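Local atomic coordinates of putative uncharacterized protein lp_3323 (Lactobacillus plantarum, PDB entry 3DC7), a protein that is of unknown function but belongs to the GDSL-like lipase/acylhydrolase family of SGNH hydrolases and so probably hydrolyses ester bonds. Residues Pro131-Ser136 and Arg214-Phe219. Numbering follows the deposited sequence. Where two conformers were deposited one is given.
Sequences PKLFIS and RKLQSF
Leu216 meets both Leu133 and Ile135, and Phe219, one helical turn on, meets Leu133, where helix 206-223 covers one face of the parallel sheet at strand 132-136. The axes of strand 132-136 and helix 214-219 come no nearer than 11.5 Å, their N-to-C directions 145° apart, a gap bridged by side chains alone. At the start of the helical segment, the carbonyl O of Arg214 accepts both Ser218 N and Ser218 OG, which come from opposite faces of the carbonyl plane, the hydroxyl at 3.2 Å. Lys215 NZ hydrogen-bonds to the carbonyl O of His223 in the second subunit. Leu216 is the first residue to meet the strand. With CG trans to the backbone N (chi1 177°), it forks over two strand residues: CD1 lies 3.5 Å from Leu133 CD2, and CD2 lies 4.1 Å from Ile135 CD1, the isoleucine side chain roughly perpendicular to it. Gln217 OE1 is hydrogen-bonded to Trp50 NE1. Phe219 then brings its ring beside Leu133, the two side chains lying alongside each other and pointing opposite ways; Leu133 CD2 reaches ring atom CD2 of Phe219 at 3.6 Å and CE2 at 3.8 Å, approaching the ring obliquely. A single methyl of Leu133 thus touches both helix residues. Leu178 of the neighbouring strand 177-179 also touches Leu133, Leu216 and Phe219, while the Phe219 ring stacks with His223 of its own chain. On the other face of the sheet, Phe134 packs on helix 112-126, giving the three-layer alpha/beta/alpha sandwich of SGNH hydrolases. No hydrogen bond or salt bridge joins the two segments, so dispersion and the burial of apolar surface, 154 Å² summed over both sides, account for their direct attraction.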
loop_
_atom_site.group_PDB
_atom_site.type_symbol
_atom_site.label_atom_id
_atom_site.label_comp_id
_atom_site.label_asym_id
_atom_site.label_seq_id
_atom_site.Cartn_x
_atom_site.Cartn_y
_atom_site.Cartn_z
ATOM N N PRO A 131 17.849 0.268 9.031
ATOM C CA PRO A 131 16.717 0.242 8.112
ATOM C C PRO A 131 16.801 -0.940 7.146
ATOM O O PRO A 131 17.880 -1.254 6.628
ATOM C CB PRO A 131 16.829 1.580 7.357
ATOM C CG PRO A 131 18.227 2.019 7.535
ATOM C CD PRO A 131 18.677 1.479 8.854
ATOM N N LYS A 132 15.666 -1.598 6.931
ATOM C CA LYS A 132 15.613 -2.790 6.089
ATOM C C LYS A 132 14.402 -2.751 5.191
ATOM O O LYS A 132 13.355 -2.240 5.573
ATOM C CB LYS A 132 15.483 -4.060 6.936
ATOM C CG LYS A 132 16.399 -4.134 8.103
ATOM C CD LYS A 132 15.933 -5.180 9.083
ATOM C CE LYS A 132 16.795 -5.107 10.312
ATOM N NZ LYS A 132 16.344 -3.979 11.164
ATOM N N LEU A 133 14.540 -3.325 4.006
ATOM C CA LEU A 133 13.366 -3.617 3.211
ATOM C C LEU A 133 13.425 -4.981 2.524
ATOM O O LEU A 133 14.508 -5.516 2.251
ATOM C CB LEU A 133 13.027 -2.481 2.229
ATOM C CG LEU A 133 13.871 -2.015 1.043
ATOM C CD1 LEU A 133 14.689 -3.105 0.448
ATOM C CD2 LEU A 133 12.955 -1.473 -0.023
ATOM N N PHE A 134 12.245 -5.535 2.265
ATOM C CA PHE A 134 12.083 -6.780 1.530
ATOM C C PHE A 134 11.580 -6.483 0.133
ATOM O O PHE A 134 10.591 -5.769 -0.032
ATOM C CB PHE A 134 11.094 -7.700 2.248
ATOM C CG PHE A 134 11.751 -8.737 3.104
ATOM C CD1 PHE A 134 11.572 -10.085 2.835
ATOM C CD2 PHE A 134 12.571 -8.364 4.170
ATOM C CE1 PHE A 134 12.186 -11.055 3.620
ATOM C CE2 PHE A 134 13.196 -9.328 4.956
ATOM C CZ PHE A 134 13.002 -10.670 4.680
ATOM N N ILE A 135 12.274 -7.020 -0.866
ATOM C CA ILE A 135 11.893 -6.830 -2.266
ATOM C C ILE A 135 11.449 -8.173 -2.837
ATOM O O ILE A 135 12.198 -9.142 -2.783
ATOM C CB ILE A 135 13.060 -6.251 -3.108
ATOM C CG1 ILE A 135 13.595 -4.953 -2.474
ATOM C CG2 ILE A 135 12.595 -5.989 -4.511
ATOM C CD1 ILE A 135 14.984 -4.591 -2.925
ATOM N N SER A 136 10.228 -8.240 -3.362
ATOM C CA SER A 136 9.785 -9.459 -4.056
ATOM C C SER A 136 9.693 -9.243 -5.570
ATOM O O SER A 136 9.386 -8.141 -6.031
ATOM C CB SER A 136 8.462 -9.957 -3.490
ATOM O OG SER A 136 7.440 -9.000 -3.679
ATOM N N ARG A 214 15.127 2.570 -10.212
ATOM C CA ARG A 214 14.189 3.686 -10.088
ATOM C C ARG A 214 13.069 3.365 -9.092
ATOM O O ARG A 214 12.733 4.184 -8.246
ATOM C CB ARG A 214 13.612 4.047 -11.450
ATOM C CG ARG A 214 14.647 4.637 -12.401
ATOM C CD ARG A 214 13.998 5.259 -13.630
ATOM N NE ARG A 214 13.441 4.271 -14.552
ATOM C CZ ARG A 214 13.988 3.923 -15.717
ATOM N NH1 ARG A 214 15.124 4.477 -16.137
ATOM N NH2 ARG A 214 13.383 3.024 -16.476
ATOM N N LYS A 215 12.522 2.160 -9.175
ATOM C CA LYS A 215 11.428 1.758 -8.287
ATOM C C LYS A 215 11.894 1.707 -6.846
ATOM O O LYS A 215 11.166 2.118 -5.950
ATOM C CB LYS A 215 10.826 0.413 -8.719
ATOM C CG LYS A 215 9.990 0.498 -10.005
ATOM C CD LYS A 215 8.759 1.403 -9.833
ATOM C CE LYS A 215 8.099 1.740 -11.182
ATOM N NZ LYS A 215 8.531 3.069 -11.726
ATOM N N LEU A 216 13.121 1.232 -6.631
ATOM C CA LEU A 216 13.674 1.133 -5.290
ATOM C C LEU A 216 13.967 2.513 -4.695
ATOM O O LEU A 216 13.647 2.756 -3.542
ATOM C CB LEU A 216 14.922 0.237 -5.269
ATOM C CG LEU A 216 15.713 0.029 -3.975
ATOM C CD1 LEU A 216 14.843 -0.346 -2.784
ATOM C CD2 LEU A 216 16.738 -1.085 -4.224
ATOM N N GLN A 217 14.579 3.403 -5.467
ATOM C CA GLN A 217 14.857 4.755 -4.958
ATOM C C GLN A 217 13.562 5.474 -4.552
ATOM O O GLN A 217 13.497 6.053 -3.461
ATOM C CB GLN A 217 15.677 5.583 -5.951
ATOM C CG GLN A 217 16.178 6.919 -5.388
ATOM C CD GLN A 217 17.258 6.761 -4.310
ATOM O OE1 GLN A 217 18.284 6.132 -4.532
ATOM N NE2 GLN A 217 17.024 7.341 -3.151
ATOM N N SER A 218 12.530 5.393 -5.400
ATOM C CA SER A 218 11.227 6.004 -5.118
ATOM C C SER A 218 10.691 5.484 -3.805
ATOM O O SER A 218 10.220 6.255 -2.982
ATOM C CB SER A 218 10.204 5.676 -6.204
ATOM O OG SER A 218 10.531 6.320 -7.408
ATOM N N PHE A 219 10.765 4.167 -3.631
ATOM C CA PHE A 219 10.244 3.510 -2.443
ATOM C C PHE A 219 10.982 3.989 -1.186
ATOM O O PHE A 219 10.366 4.277 -0.162
ATOM C CB PHE A 219 10.323 1.981 -2.587
ATOM C CG PHE A 219 9.599 1.240 -1.495
ATOM C CD1 PHE A 219 8.241 0.984 -1.598
ATOM C CD2 PHE A 219 10.270 0.826 -0.357
ATOM C CE1 PHE A 219 7.567 0.322 -0.593
ATOM C CE2 PHE A 219 9.597 0.160 0.662
ATOM C CZ PHE A 219 8.242 -0.092 0.537
#